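Local atomic coordinates of glycosyl hydrolase family 61, 2 protein (Heterobasidion irregulare TC 32-1, PDB entry 5NNS), a protein that depolymerizes crystalline and amorphous polysaccharides with an active-site copper, cutting the glycosidic bond by oxidation at C1. Residues A[16-20]-A[30-36]; A[1-5]-A[76-80]; A[117-121]-A[204-208]; A[36-42]-A[163-168]. All coordinates share one frame; numbering follows the deposited sequence. Where two conformers were deposited one is given.

Contact 1 of 4, residues A[16-20]-A[30-36]; sequences GFVPY and QREWDTY
Y20 meets T35 and Y36 through its phenol oxygen, while F17 and P19 pack on E32 and W33. Both segments belong to the long loop between strands 12-15 and 63-66, usually called L2 in AA9 enzymes, here folded back on itself. Y20 OH accepts the backbone N-H of Y36, N to OH 3.0 Å, in a nearly straight bond (171°). T35 OG1 donates to the same oxygen, but T35 has two conformers and this bond is less certain. Y20, which binds the glucan chain, is also held by its backbone: its N reaches D34 O at 3.0 Å, from above the carbonyl plane. T35 CA sits over one face of the Y20 ring. P19 CG lies over a face of the W33 six-membered ring, 3.9 Å from its centroid. The same CG meets the edge of the Y36 ring, 3.7 Å from CE1. F17 CG is anti to the backbone N (chi1 -169°), which brings one ring face under E32 CG. F17 N donates to Q30 OE1 at 2.7 Å. With an alanine in place of the indole of W33, P19 CG is likely to lose the ring it rests on and Q30 OE1 one of its two donors. A second shell positions Q30. Its NE2 is held by V4 O and Y7 OH. W33 NE1 reaches OE1 at 2.9 Å; OE1 lies in the indole plane, while NE1 stands above the Q30 carbonyl plane.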
# COMPACT_ATOMS: atom_id res chain seq x y z
N GLY A 16 10.77 7.14 7.15
CA GLY A 16 9.39 7.51 6.82
C GLY A 16 8.94 8.69 7.67
O GLY A 16 9.72 9.24 8.44
N PHE A 17 7.67 9.06 7.53
CA PHE A 17 7.06 10.08 8.38
C PHE A 17 6.88 9.52 9.79
O PHE A 17 6.64 8.33 9.95
CB PHE A 17 5.71 10.52 7.80
CG PHE A 17 5.15 11.75 8.47
CD1 PHE A 17 5.57 13.01 8.07
CD2 PHE A 17 4.22 11.64 9.49
CE1 PHE A 17 5.07 14.15 8.69
CE2 PHE A 17 3.71 12.77 10.11
CZ PHE A 17 4.14 14.03 9.71
N VAL A 18 7.00 10.39 10.79
CA VAL A 18 6.75 10.03 12.19
C VAL A 18 5.35 10.52 12.59
O VAL A 18 5.15 11.73 12.74
CB VAL A 18 7.82 10.62 13.15
CG1 VAL A 18 7.51 10.26 14.60
CG2 VAL A 18 9.21 10.14 12.77
N PRO A 19 4.37 9.60 12.73
CA PRO A 19 3.02 10.04 13.11
C PRO A 19 2.94 10.65 14.51
O PRO A 19 3.82 10.43 15.34
CB PRO A 19 2.19 8.75 13.03
CG PRO A 19 3.18 7.64 13.08
CD PRO A 19 4.41 8.16 12.42
N TYR A 20 1.88 11.43 14.74
CA TYR A 20 1.62 12.14 16.00
C TYR A 20 2.53 13.35 16.27
O TYR A 20 2.18 14.18 17.09
CB TYR A 20 1.64 11.21 17.22
CG TYR A 20 0.71 10.04 17.13
CD1 TYR A 20 -0.63 10.17 17.47
CD2 TYR A 20 1.17 8.79 16.70
CE1 TYR A 20 -1.49 9.09 17.38
CE2 TYR A 20 0.31 7.69 16.62
CZ TYR A 20 -1.02 7.85 16.97
OH TYR A 20 -1.88 6.77 16.88
N GLN A 30 8.26 9.66 2.23
CA GLN A 30 6.91 9.24 2.55
C GLN A 30 5.94 10.41 2.69
O GLN A 30 6.32 11.47 3.20
CB GLN A 30 6.92 8.43 3.85
CG GLN A 30 5.78 7.44 3.95
CD GLN A 30 5.80 6.66 5.24
OE1 GLN A 30 6.08 7.22 6.31
NE2 GLN A 30 5.47 5.37 5.16
N ARG A 31 4.70 10.21 2.25
CA ARG A 31 3.62 11.18 2.47
C ARG A 31 3.19 11.16 3.93
O ARG A 31 3.29 10.13 4.61
CB ARG A 31 2.41 10.89 1.56
CG ARG A 31 2.65 11.16 0.08
CD ARG A 31 3.13 12.59 -0.17
NE ARG A 31 2.89 13.04 -1.54
CZ ARG A 31 1.75 13.57 -2.00
NH1 ARG A 31 0.68 13.72 -1.21
NH2 ARG A 31 1.67 13.95 -3.26
N GLU A 32 2.71 12.31 4.40
CA GLU A 32 2.35 12.48 5.81
C GLU A 32 1.18 11.58 6.18
O GLU A 32 0.17 11.57 5.50
CB GLU A 32 1.98 13.94 6.09
CG GLU A 32 1.33 14.22 7.44
CD GLU A 32 1.08 15.70 7.69
OE1 GLU A 32 1.50 16.53 6.86
OE2 GLU A 32 0.46 16.03 8.72
N TRP A 33 1.35 10.82 7.26
CA TRP A 33 0.25 10.08 7.87
C TRP A 33 0.32 10.31 9.37
O TRP A 33 1.38 10.15 9.97
CB TRP A 33 0.31 8.59 7.50
CG TRP A 33 1.58 7.85 7.87
CD1 TRP A 33 2.80 7.96 7.28
CD2 TRP A 33 1.72 6.86 8.90
NE1 TRP A 33 3.70 7.11 7.89
CE2 TRP A 33 3.06 6.42 8.88
CE3 TRP A 33 0.84 6.31 9.83
CZ2 TRP A 33 3.55 5.46 9.77
CZ3 TRP A 33 1.32 5.34 10.72
CH2 TRP A 33 2.66 4.92 10.68
N ASP A 34 -0.80 10.68 9.97
CA ASP A 34 -0.81 11.31 11.30
C ASP A 34 -1.11 10.42 12.52
O ASP A 34 -0.84 10.84 13.65
CB ASP A 34 -1.79 12.48 11.29
CG ASP A 34 -1.41 13.55 10.27
OD1 ASP A 34 -0.21 13.87 10.17
OD2 ASP A 34 -2.30 14.07 9.57
N THR A 35 -1.62 9.21 12.30
CA THR A 35 -1.97 8.31 13.39
C THR A 35 -1.81 6.86 12.99
O THR A 35 -1.75 6.53 11.81
CB THR A 35 -3.43 8.52 13.83
OG1 THR A 35 -3.76 7.59 14.86
CG2 THR A 35 -4.37 8.32 12.64
N TYR A 36 -1.76 5.99 14.00
CA TYR A 36 -1.71 4.54 13.81
C TYR A 36 -3.06 3.91 13.43
O TYR A 36 -3.10 2.73 13.10
CB TYR A 36 -1.22 3.87 15.10
CG TYR A 36 0.28 3.73 15.24
CD1 TYR A 36 1.17 4.58 14.59
CD2 TYR A 36 0.81 2.74 16.06
CE1 TYR A 36 2.55 4.43 14.74
CE2 TYR A 36 2.18 2.59 16.22
CZ TYR A 36 3.03 3.44 15.56
OH TYR A 36 4.38 3.30 15.71
O HOH W 1 1.02 13.54 13.02

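Contact 2 of 4, residues A[1-5]-A[76-80]; sequences HGGVL and NQWPH. With CU (copper (II) ion), chain E.
N76 turns its amide onto the backbone of H1 and G3 because CG sits between its backbone N and carbonyl carbon (chi1 56°). H80 has CG anti to the carbonyl carbon (chi1 -56°), and its NE2 faces the same copper as H1. The N76 amide uses both ends. ND2 donates to H1 O at 2.9 Å, in the carbonyl plane and on a lone pair. OD1 accepts from G3 N at 3.1 Å, the donor standing above the carbonyl plane. G2 has no side chain, and N76 OD1 comes within 3.3 Å of its CA. The copper is bound by the amino N of H1 at 2.4 Å, by H1 ND1 at 2.2 Å and by H80 NE2 at 2.1 Å. This is the histidine brace of lytic polysaccharide monooxygenases. The two imidazole nitrogens lie nearly across the metal from each other, at about 158°, with the amino group between them. Y167 completes the site. W78 and P79 lie behind the brace. W78 CZ3 presses on H1 C at 3.4 Å, and H1 N lies over one face of the indole. P79 CD rests near H1 O and also over a face of the W78 ring. H80 is stacked on H159, and W78 meets Y167 edge-to-face. At the far end, L5 CD1 packs against N76 N at 3.7 Å.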
# COMPACT_ATOMS: atom_id res chain seq x y z
N HIS A 1 -2.63 -1.83 14.15
CA HIS A 1 -2.34 -0.39 14.42
C HIS A 1 -0.86 -0.16 14.18
O HIS A 1 -0.02 -0.95 14.62
CB HIS A 1 -2.71 0.02 15.86
CG HIS A 1 -4.12 0.52 16.00
ND1 HIS A 1 -5.21 -0.32 16.00
CD2 HIS A 1 -4.60 1.77 16.18
CE1 HIS A 1 -6.31 0.39 16.16
NE2 HIS A 1 -5.97 1.66 16.27
N GLY A 2 -0.56 0.92 13.48
CA GLY A 2 0.79 1.20 13.02
C GLY A 2 0.78 1.58 11.57
O GLY A 2 -0.22 2.10 11.07
N GLY A 3 1.90 1.32 10.90
CA GLY A 3 2.04 1.61 9.49
C GLY A 3 3.48 1.45 9.08
O GLY A 3 4.30 0.95 9.86
N VAL A 4 3.78 1.89 7.86
CA VAL A 4 5.13 1.83 7.32
C VAL A 4 5.97 2.95 7.93
O VAL A 4 5.69 4.14 7.70
CB VAL A 4 5.13 1.94 5.78
CG1 VAL A 4 6.56 1.92 5.24
CG2 VAL A 4 4.29 0.81 5.17
N LEU A 5 6.97 2.56 8.71
CA LEU A 5 7.87 3.50 9.40
C LEU A 5 9.10 3.87 8.58
O LEU A 5 9.65 4.95 8.76
CB LEU A 5 8.31 2.91 10.73
CG LEU A 5 7.22 2.47 11.71
CD1 LEU A 5 7.89 1.91 12.94
CD2 LEU A 5 6.29 3.63 12.06
N ASN A 76 6.11 -1.17 12.12
CA ASN A 76 6.21 -1.42 13.55
C ASN A 76 6.00 -2.92 13.83
O ASN A 76 5.71 -3.70 12.92
CB ASN A 76 5.16 -0.61 14.32
CG ASN A 76 3.74 -0.87 13.83
OD1 ASN A 76 3.44 -0.74 12.64
ND2 ASN A 76 2.85 -1.22 14.75
N GLN A 77 6.15 -3.32 15.09
CA GLN A 77 5.78 -4.69 15.49
C GLN A 77 4.27 -4.86 15.32
O GLN A 77 3.49 -4.58 16.23
CB GLN A 77 6.23 -4.98 16.92
CG GLN A 77 7.74 -5.09 17.01
CD GLN A 77 8.24 -5.31 18.42
OE1 GLN A 77 7.50 -5.15 19.39
NE2 GLN A 77 9.51 -5.68 18.54
N TRP A 78 3.90 -5.32 14.12
CA TRP A 78 2.52 -5.28 13.64
C TRP A 78 1.67 -6.28 14.42
O TRP A 78 2.03 -7.47 14.49
CB TRP A 78 2.48 -5.56 12.14
CG TRP A 78 1.13 -5.42 11.54
CD1 TRP A 78 0.36 -6.42 11.05
CD2 TRP A 78 0.39 -4.21 11.37
NE1 TRP A 78 -0.84 -5.92 10.60
CE2 TRP A 78 -0.84 -4.56 10.78
CE3 TRP A 78 0.63 -2.87 11.67
CZ2 TRP A 78 -1.83 -3.61 10.47
CZ3 TRP A 78 -0.34 -1.93 11.37
CH2 TRP A 78 -1.55 -2.31 10.78
N PRO A 79 0.56 -5.81 15.02
CA PRO A 79 -0.25 -6.68 15.91
C PRO A 79 -1.32 -7.56 15.24
O PRO A 79 -1.88 -8.41 15.92
CB PRO A 79 -0.93 -5.67 16.84
CG PRO A 79 -1.08 -4.45 15.99
CD PRO A 79 0.12 -4.40 15.10
N HIS A 80 -1.60 -7.36 13.96
CA HIS A 80 -2.67 -8.10 13.30
C HIS A 80 -2.14 -9.12 12.30
O HIS A 80 -1.10 -8.91 11.68
CB HIS A 80 -3.65 -7.12 12.66
CG HIS A 80 -4.19 -6.13 13.64
ND1 HIS A 80 -4.76 -6.52 14.84
CD2 HIS A 80 -4.20 -4.78 13.63
CE1 HIS A 80 -5.13 -5.44 15.51
NE2 HIS A 80 -4.80 -4.37 14.80
CU CU E . -4.84 -2.26 15.03

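Contact 3 of 4, residues A[117-121]-A[204-208]; sequences GTLTS and IDIYS
L119 fills the tight part of this contact, with I204 and I206 packed against it. L119 CD1 and I204 CD1 meet tip to tip, 3.9 Å apart. Nearer the backbone, L119 CB touches I206 CB at 4.0 Å. L119 CG is anti to the carbonyl carbon (chi1 -63°), which carries CD1 across to I204 CD1 and over the backbone of I206. I206 CG2 also lies beside L119 CB and CD1. This part is buried and apolar, and no hydrogen bond crosses between the segments. The contact joins two loops. Segment 117-121 turns between strands 106-116 and 123-124 of the larger sheet of the beta-sandwich. Segment 204-208 lies in the long loop that follows strand 165-176, where I204 also touches an N-linked sugar. Toward solvent the contact thins out. T120 makes one close approach, CG2 to I206 O at 3.3 Å. Beyond it the nearest atom is Y207 CD1, 4.2 Å from the same CG2, and that ring is met obliquely. The exposed Y207 ring is steadied within its own segment: I206 CG1 lies over its centre, 3.5 Å above the plane. Its OH bonds to H159 O. The D205 side chain leaves its backbone away from 117-121 and is held by its neighbours. S208 OG donates to D205 OD2 at 2.7 Å, from above the carboxylate plane. Y207 N gives D205 OD1 a weak bond. D205 and Y207 bind the glucan chain, as does E210, whose O takes a weak bond from T120 OG1.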
# COMPACT_ATOMS: atom_id res chain seq x y z
N GLY A 117 -5.45 -22.72 3.95
CA GLY A 117 -6.29 -22.88 5.12
C GLY A 117 -7.57 -22.08 5.00
O GLY A 117 -7.96 -21.63 3.91
N THR A 118 -8.23 -21.90 6.13
CA THR A 118 -9.50 -21.23 6.19
C THR A 118 -9.30 -19.79 6.61
O THR A 118 -8.22 -19.43 7.09
CB THR A 118 -10.44 -21.90 7.20
OG1 THR A 118 -9.85 -21.84 8.50
CG2 THR A 118 -10.70 -23.35 6.82
N LEU A 119 -10.34 -18.97 6.45
CA LEU A 119 -10.27 -17.56 6.84
C LEU A 119 -9.78 -17.39 8.28
O LEU A 119 -8.97 -16.50 8.57
CB LEU A 119 -11.64 -16.89 6.69
CG LEU A 119 -12.29 -16.77 5.31
CD1 LEU A 119 -13.69 -16.19 5.46
CD2 LEU A 119 -11.46 -15.91 4.36
N THR A 120 -10.25 -18.26 9.18
CA THR A 120 -10.00 -18.14 10.62
C THR A 120 -8.80 -18.89 11.19
O THR A 120 -8.33 -18.55 12.29
CB THR A 120 -11.24 -18.59 11.41
OG1 THR A 120 -11.56 -19.94 11.05
CG2 THR A 120 -12.41 -17.68 11.10
N SER A 121 -8.31 -19.91 10.48
CA SER A 121 -7.14 -20.71 10.91
C SER A 121 -6.02 -20.83 9.86
O SER A 121 -5.05 -21.56 10.08
CB SER A 121 -7.60 -22.11 11.32
OG SER A 121 -7.74 -22.95 10.18
N ILE A 204 -16.79 -8.33 5.47
CA ILE A 204 -16.65 -9.76 5.74
C ILE A 204 -16.68 -10.01 7.23
O ILE A 204 -16.13 -9.24 8.02
CB ILE A 204 -15.36 -10.33 5.10
CG1 ILE A 204 -15.29 -11.86 5.22
CG2 ILE A 204 -14.10 -9.69 5.69
CD1 ILE A 204 -14.33 -12.49 4.24
N ASP A 205 -17.36 -11.09 7.62
CA ASP A 205 -17.34 -11.59 8.98
C ASP A 205 -16.72 -12.96 8.85
O ASP A 205 -17.39 -13.92 8.49
CB ASP A 205 -18.77 -11.66 9.53
CG ASP A 205 -18.86 -12.34 10.90
OD1 ASP A 205 -17.84 -12.45 11.62
OD2 ASP A 205 -19.98 -12.75 11.26
N ILE A 206 -15.42 -13.05 9.14
CA ILE A 206 -14.68 -14.32 9.03
C ILE A 206 -15.20 -15.40 9.99
O ILE A 206 -15.13 -16.59 9.67
CB ILE A 206 -13.14 -14.13 9.20
CG1 ILE A 206 -12.76 -13.67 10.62
CG2 ILE A 206 -12.59 -13.17 8.15
CD1 ILE A 206 -11.27 -13.58 10.85
N TYR A 207 -15.75 -14.98 11.13
CA TYR A 207 -16.22 -15.89 12.19
C TYR A 207 -17.52 -16.65 11.87
O TYR A 207 -17.78 -17.68 12.48
CB TYR A 207 -16.33 -15.14 13.52
CG TYR A 207 -15.06 -14.38 13.80
CD1 TYR A 207 -13.85 -15.06 13.99
CD2 TYR A 207 -15.04 -12.98 13.82
CE1 TYR A 207 -12.66 -14.37 14.21
CE2 TYR A 207 -13.86 -12.28 14.04
CZ TYR A 207 -12.67 -12.99 14.24
OH TYR A 207 -11.49 -12.35 14.46
N SER A 208 -18.31 -16.15 10.92
CA SER A 208 -19.44 -16.91 10.36
C SER A 208 -19.08 -17.67 9.07
O SER A 208 -19.97 -18.13 8.38
CB SER A 208 -20.61 -15.96 10.09
OG SER A 208 -20.98 -15.28 11.28

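Contact 4 of 4, residues A[36-42]-A[163-168]; sequences YNPITDP and QPQFYP
I39 and F166 form an antiparallel hydrogen-bonded pair, a single bridge between the loop after strand 12-15 and strand 165-176. I39 N donates to F166 O at 2.8 Å, in the carbonyl plane. F166 N returns a bond of the same length to I39 O. Beside this bridge, Y167 OH donates to Q165 OE1 at 2.8 Å, from above the amide carbonyl plane. P38 covers both of these side chains. Its CB lies over one face of the Y167 ring, 3.8 Å from the centroid. It also packs on Q165 CB at 3.5 Å. Y36 O approaches the same tyrosine at the ring edge, 3.3 Å from CE1. A phenylalanine in place of Y167 would probably leave Q165 OE1 without this donor and the copper without the phenol oxygen on its axial side. On the other side of the bridge, F166 CG is anti to the carbonyl carbon (chi1 -60°), which carries the ring out to P42, met obliquely. P42 CB to F166 CE2 is 3.7 Å. I39 O lies at the edge of that ring, in its plane. T40 CA makes a C-H...O contact with P164 O at 3.4 Å. Q165 also touches H159. The loop thus packs along the strand that carries the copper-binding tyrosine and Q165, which probably helps bind O2: the AA9 copper site.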
# COMPACT_ATOMS: atom_id res chain seq x y z
N TYR A 36 -1.76 5.99 14.00
CA TYR A 36 -1.71 4.54 13.81
C TYR A 36 -3.06 3.91 13.43
O TYR A 36 -3.10 2.73 13.10
CB TYR A 36 -1.22 3.87 15.10
CG TYR A 36 0.28 3.73 15.24
CD1 TYR A 36 1.17 4.58 14.59
CD2 TYR A 36 0.81 2.74 16.06
CE1 TYR A 36 2.55 4.43 14.74
CE2 TYR A 36 2.18 2.59 16.22
CZ TYR A 36 3.03 3.44 15.56
OH TYR A 36 4.38 3.30 15.71
N ASN A 37 -4.16 4.67 13.52
CA ASN A 37 -5.51 4.16 13.35
C ASN A 37 -5.84 3.77 11.92
O ASN A 37 -5.36 4.41 10.97
CB ASN A 37 -6.56 5.21 13.77
CG ASN A 37 -6.41 5.65 15.21
OD1 ASN A 37 -5.79 4.97 16.03
ND2 ASN A 37 -6.99 6.79 15.53
N PRO A 38 -6.70 2.75 11.76
CA PRO A 38 -7.12 2.39 10.41
C PRO A 38 -8.10 3.39 9.80
O PRO A 38 -8.79 4.12 10.52
CB PRO A 38 -7.82 1.05 10.60
CG PRO A 38 -8.32 1.09 12.00
CD PRO A 38 -7.30 1.88 12.78
N ILE A 39 -8.13 3.42 8.48
CA ILE A 39 -9.24 3.97 7.72
C ILE A 39 -10.27 2.85 7.63
O ILE A 39 -9.96 1.76 7.14
CB ILE A 39 -8.77 4.46 6.33
CG1 ILE A 39 -7.99 5.77 6.51
CG2 ILE A 39 -9.96 4.63 5.37
CD1 ILE A 39 -7.27 6.28 5.29
N THR A 40 -11.48 3.11 8.12
CA THR A 40 -12.55 2.10 8.21
C THR A 40 -13.62 2.20 7.12
O THR A 40 -14.39 1.25 6.92
CB THR A 40 -13.24 2.15 9.59
OG1 THR A 40 -13.73 3.47 9.82
CG2 THR A 40 -12.25 1.81 10.70
N ASP A 41 -13.70 3.34 6.44
CA ASP A 41 -14.61 3.51 5.31
C ASP A 41 -13.82 3.20 4.04
O ASP A 41 -12.87 3.94 3.74
CB ASP A 41 -15.15 4.95 5.27
CG ASP A 41 -16.17 5.17 4.15
OD1 ASP A 41 -16.49 4.25 3.36
OD2 ASP A 41 -16.66 6.32 4.05
N PRO A 42 -14.19 2.14 3.29
CA PRO A 42 -13.44 1.83 2.06
C PRO A 42 -13.49 2.94 1.00
O PRO A 42 -12.62 2.97 0.14
CB PRO A 42 -14.11 0.55 1.55
CG PRO A 42 -15.47 0.57 2.12
CD PRO A 42 -15.31 1.19 3.48
N GLN A 163 -16.10 -4.77 9.85
CA GLN A 163 -15.39 -3.50 9.91
C GLN A 163 -14.02 -3.74 9.28
O GLN A 163 -13.14 -4.34 9.92
CB GLN A 163 -15.24 -2.99 11.34
CG GLN A 163 -14.70 -1.56 11.42
CD GLN A 163 -14.38 -1.11 12.83
OE1 GLN A 163 -13.30 -0.60 13.10
NE2 GLN A 163 -15.33 -1.28 13.74
N PRO A 164 -13.84 -3.30 8.03
CA PRO A 164 -12.51 -3.39 7.42
C PRO A 164 -11.60 -2.33 7.98
O PRO A 164 -12.06 -1.25 8.33
CB PRO A 164 -12.78 -3.13 5.93
CG PRO A 164 -14.02 -2.31 5.92
CD PRO A 164 -14.84 -2.81 7.06
N GLN A 165 -10.32 -2.65 8.10
CA GLN A 165 -9.32 -1.72 8.59
C GLN A 165 -8.22 -1.60 7.54
O GLN A 165 -7.38 -2.49 7.40
CB GLN A 165 -8.75 -2.20 9.91
CG GLN A 165 -9.76 -2.15 11.04
CD GLN A 165 -9.18 -2.65 12.35
OE1 GLN A 165 -7.97 -2.80 12.51
NE2 GLN A 165 -10.06 -2.90 13.31
N PHE A 166 -8.27 -0.50 6.79
CA PHE A 166 -7.29 -0.18 5.77
C PHE A 166 -6.16 0.64 6.40
O PHE A 166 -6.43 1.64 7.08
CB PHE A 166 -7.94 0.63 4.65
CG PHE A 166 -9.06 -0.10 3.96
CD1 PHE A 166 -8.81 -0.93 2.88
CD2 PHE A 166 -10.38 0.04 4.39
CE1 PHE A 166 -9.84 -1.61 2.25
CE2 PHE A 166 -11.41 -0.62 3.76
CZ PHE A 166 -11.14 -1.45 2.69
N TYR A 167 -4.92 0.21 6.18
CA TYR A 167 -3.73 0.92 6.68
C TYR A 167 -2.81 1.21 5.50
O TYR A 167 -1.94 0.40 5.18
CB TYR A 167 -2.99 0.07 7.70
CG TYR A 167 -3.75 -0.24 8.96
CD1 TYR A 167 -3.75 0.66 10.03
CD2 TYR A 167 -4.42 -1.45 9.11
CE1 TYR A 167 -4.43 0.36 11.20
CE2 TYR A 167 -5.10 -1.75 10.27
CZ TYR A 167 -5.09 -0.85 11.32
OH TYR A 167 -5.77 -1.13 12.47
N PRO A 168 -3.01 2.37 4.83
CA PRO A 168 -2.21 2.72 3.67
C PRO A 168 -1.13 3.75 3.97
O PRO A 168 -1.37 4.67 4.73
CB PRO A 168 -3.25 3.33 2.73
CG PRO A 168 -4.22 3.99 3.65
CD PRO A 168 -4.16 3.28 4.98

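The N terminus opens contact 2, which returns at 76-80 and closes a loop of about 70 residues. Contact 1 lies wholly within that loop and closes a short loop of nine residues. The two touch through Q30 NE2 to V4 O and Y36 O to G2 N. Contact 4 starts at Y36, where contact 1 ends, and reaches strand 165-176, so it crosses contact 2. H1, W78 and Y167 bring these two together round the copper. Contact 3 crosses contact 4 in turn. It ties the loop after strand 106-116 to the C-terminal loop, about 9 Å from contact 2 at the nearest atoms and about 5 Å from contact 4.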